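GH5 (Bacteroidetes bacterium AC2a, PDB 4YHE) is a family 5 glycoside hydrolase, a cellulase that probably cleaves beta-glucosidic linkages in the breakdown of cellulose. Local coordinates at residues L225-D230 against L236-H241. Sequence-based numbering, arbitrary orientation.
Sequences LVLPED and LMVAVH
Leu227 and Leu236 hold the nearest pair of CA atoms, 7.6 Å apart, as the irregular chain 225-230 runs back over the outer side of strand 236-241, the gap being filled mainly by side chains. Leu236 contributes the largest share. Its CG lies anti to its own carbonyl carbon (chi1 -65°), which directs one methyl to Pro228 and the other to Asp230, a division that suits a branched leucine. CD1 reaches the Pro228 carbonyl, 3.3 Å from O, and also meets the ring carbon CD, 4.0 Å away, the two side chains lying at a slant to each other. Its other methyl, CD2, lies 3.8 Å from OD2 of Asp230, the two side chains running past each other in opposite directions. The charge of Asp230 is paired outside this contact, where OD1 forms a salt bridge with NE of Arg198 on helix 181-199, so Leu236 packs beside a carboxylate already engaged. Cutting Leu236 back to an alanine is likely to open a gap beside Pro228 and take an apolar neighbour from the Asp230 carboxylate. Further along the strand, Leu227 CD2 meets Val238 CG2 at 4.0 Å, the side chains crossing at about a right angle, while Leu225 CD1 makes a looser approach to Val238 CG1 at 4.5 Å. A short beta-branched valine suits this place, since each methyl serves a different leucine and Tyr284 of helix 270-285 packs against it as well. Proline suits its extended piece of chain, its fixed phi keeping the backbone stiff while the ring lies against helix 181-199. The arrangement is that of an alpha-to-beta connection in a TIM barrel: the chain leaving helix 218-224 packs its apolar side chains against outward-facing residues of the sixth barrel strand before leading into it.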
ATOM      1  N   LEU A 225       1.866   7.412  14.978  1.00 16.49           N
ATOM      2  CA  LEU A 225       2.330   8.207  13.860  1.00 17.55           C
ATOM      3  C   LEU A 225       2.199   9.685  14.186  1.00 17.52           C
ATOM      4  O   LEU A 225       1.162  10.140  14.687  1.00 17.64           O
ATOM      5  CB  LEU A 225       1.527   7.924  12.579  1.00 19.14           C
ATOM      6  CG  LEU A 225       1.822   8.850  11.380  1.00 19.66           C
ATOM      7  CD1 LEU A 225       1.727   8.052  10.094  1.00 21.06           C
ATOM      8  CD2 LEU A 225       0.866  10.038  11.330  1.00 20.88           C
ATOM      9  N   VAL A 226       3.259  10.410  13.881  1.00 18.06           N
ATOM     10  CA  VAL A 226       3.287  11.857  13.900  1.00 18.42           C
ATOM     11  C   VAL A 226       3.368  12.341  12.466  1.00 19.42           C
ATOM     12  O   VAL A 226       4.303  12.015  11.745  1.00 19.08           O
ATOM     13  CB  VAL A 226       4.455  12.385  14.745  1.00 18.67           C
ATOM     14  CG1 VAL A 226       4.583  13.915  14.647  1.00 19.54           C
ATOM     15  CG2 VAL A 226       4.196  12.028  16.186  1.00 17.96           C
ATOM     16  N   LEU A 227       2.341  13.071  12.036  1.00 19.82           N
ATOM     17  CA  LEU A 227       2.374  13.691  10.706  1.00 21.22           C
ATOM     18  C   LEU A 227       3.511  14.693  10.602  1.00 19.80           C
ATOM     19  O   LEU A 227       3.583  15.610  11.409  1.00 19.65           O
ATOM     20  CB  LEU A 227       1.062  14.406  10.419  1.00 21.35           C
ATOM     21  CG  LEU A 227      -0.123  13.490  10.305  1.00 21.37           C
ATOM     22  CD1 LEU A 227      -1.389  14.303  10.474  1.00 21.79           C
ATOM     23  CD2 LEU A 227      -0.114  12.789   8.942  1.00 22.18           C
ATOM     24  N   PRO A 228       4.408  14.543   9.611  1.00 19.21           N
ATOM     25  CA  PRO A 228       5.517  15.504   9.542  1.00 19.26           C
ATOM     26  C   PRO A 228       5.080  16.967   9.434  1.00 20.27           C
ATOM     27  O   PRO A 228       4.011  17.267   8.909  1.00 18.68           O
ATOM     28  CB  PRO A 228       6.272  15.080   8.266  1.00 19.66           C
ATOM     29  CG  PRO A 228       6.049  13.590   8.213  1.00 19.47           C
ATOM     30  CD  PRO A 228       4.635  13.391   8.714  1.00 19.01           C
ATOM     31  N   GLU A 229       5.908  17.851   9.955  1.00 21.80           N
ATOM     32  CA  GLU A 229       5.749  19.292   9.707  1.00 24.55           C
ATOM     33  C   GLU A 229       6.011  19.556   8.230  1.00 23.81           C
ATOM     34  O   GLU A 229       7.021  19.109   7.710  1.00 22.77           O
ATOM     35  CB  GLU A 229       6.739  20.074  10.559  1.00 26.51           C
ATOM     36  CG  GLU A 229       6.431  20.023  12.037  1.00 28.74           C
ATOM     37  CD  GLU A 229       5.101  20.690  12.373  1.00 31.88           C
ATOM     38  OE1 GLU A 229       4.975  21.914  12.150  1.00 34.71           O
ATOM     39  OE2 GLU A 229       4.172  20.002  12.846  1.00 32.26           O
ATOM     40  N   ASP A 230       5.082  20.238   7.560  1.00 22.80           N
ATOM     41  CA  ASP A 230       5.137  20.395   6.120  1.00 23.31           C
ATOM     42  C   ASP A 230       5.218  21.891   5.785  1.00 25.92           C
ATOM     43  O   ASP A 230       4.850  22.729   6.611  1.00 25.53           O
ATOM     44  CB  ASP A 230       3.896  19.774   5.463  1.00 22.56           C
ATOM     45  CG  ASP A 230       4.137  19.358   3.999  1.00 21.61           C
ATOM     46  OD1 ASP A 230       5.232  19.649   3.440  1.00 20.79           O
ATOM     47  OD2 ASP A 230       3.221  18.745   3.415  1.00 23.84           O
ATOM     48  N   LEU A 236      -0.597  15.967   3.093  1.00 19.98           N
ATOM     49  CA  LEU A 236      -0.153  14.650   3.607  1.00 20.06           C
ATOM     50  C   LEU A 236      -1.327  13.676   3.669  1.00 19.29           C
ATOM     51  O   LEU A 236      -2.464  14.084   3.917  1.00 20.50           O
ATOM     52  CB  LEU A 236       0.476  14.793   4.990  1.00 20.87           C
ATOM     53  CG  LEU A 236       1.789  15.598   5.105  1.00 21.91           C
ATOM     54  CD1 LEU A 236       2.265  15.691   6.542  1.00 21.31           C
ATOM     55  CD2 LEU A 236       2.885  15.024   4.254  1.00 22.46           C
ATOM     56  N   MET A 237      -1.068  12.402   3.369  1.00 17.82           N
ATOM     57  CA  MET A 237      -2.041  11.327   3.501  1.00 17.38           C
ATOM     58  C   MET A 237      -1.419  10.216   4.337  1.00 16.94           C
ATOM     59  O   MET A 237      -0.198  10.003   4.290  1.00 16.00           O
ATOM     60  CB  MET A 237      -2.447  10.743   2.137  1.00 19.11           C
ATOM     61  CG  MET A 237      -2.718  11.769   1.043  1.00 19.65           C
ATOM     62  SD  MET A 237      -3.696  11.101  -0.305  1.00 22.59           S
ATOM     63  CE  MET A 237      -2.406  10.125  -1.069  1.00 20.63           C
ATOM     64  N   VAL A 238      -2.264   9.519   5.086  1.00 17.00           N
ATOM     65  CA  VAL A 238      -1.812   8.422   5.945  1.00 17.37           C
ATOM     66  C   VAL A 238      -1.998   7.157   5.144  1.00 14.97           C
ATOM     67  O   VAL A 238      -3.069   6.886   4.645  1.00 14.23           O
ATOM     68  CB  VAL A 238      -2.577   8.342   7.277  1.00 18.35           C
ATOM     69  CG1 VAL A 238      -2.150   7.102   8.068  1.00 19.31           C
ATOM     70  CG2 VAL A 238      -2.322   9.596   8.114  1.00 19.14           C
ATOM     71  N   ALA A 239      -0.908   6.427   4.983  1.00 14.85           N
ATOM     72  CA  ALA A 239      -0.909   5.130   4.303  1.00 14.87           C
ATOM     73  C   ALA A 239      -0.986   4.034   5.336  1.00 14.29           C
ATOM     74  O   ALA A 239      -0.195   4.024   6.287  1.00 15.34           O
ATOM     75  CB  ALA A 239       0.377   4.967   3.519  1.00 15.21           C
ATOM     76  N   VAL A 240      -1.850   3.058   5.096  1.00 14.34           N
ATOM     77  CA  VAL A 240      -1.932   1.858   5.931  1.00 13.67           C
ATOM     78  C   VAL A 240      -2.083   0.609   5.052  1.00 14.36           C
ATOM     79  O   VAL A 240      -2.459   0.701   3.858  1.00 14.24           O
ATOM     80  CB  VAL A 240      -3.104   1.947   6.947  1.00 13.95           C
ATOM     81  CG1 VAL A 240      -2.824   2.948   8.053  1.00 14.31           C
ATOM     82  CG2 VAL A 240      -4.405   2.346   6.275  1.00 14.47           C
ATOM     83  N   HIS A 241      -1.812  -0.560   5.643  1.00 14.21           N
ATOM     84  CA  HIS A 241      -2.039  -1.826   4.953  1.00 14.56           C
ATOM     85  C   HIS A 241      -2.957  -2.689   5.798  1.00 15.63           C
ATOM     86  O   HIS A 241      -2.887  -2.664   7.027  1.00 14.72           O
ATOM     87  CB  HIS A 241      -0.746  -2.611   4.690  1.00 14.71           C
ATOM     88  CG  HIS A 241       0.213  -1.923   3.779  1.00 14.29           C
ATOM     89  ND1 HIS A 241       1.463  -2.428   3.515  1.00 14.91           N
ATOM     90  CD2 HIS A 241       0.139  -0.749   3.119  1.00 14.93           C
ATOM     91  CE1 HIS A 241       2.104  -1.610   2.704  1.00 15.24           C
ATOM     92  NE2 HIS A 241       1.319  -0.579   2.448  1.00 15.13           N
TER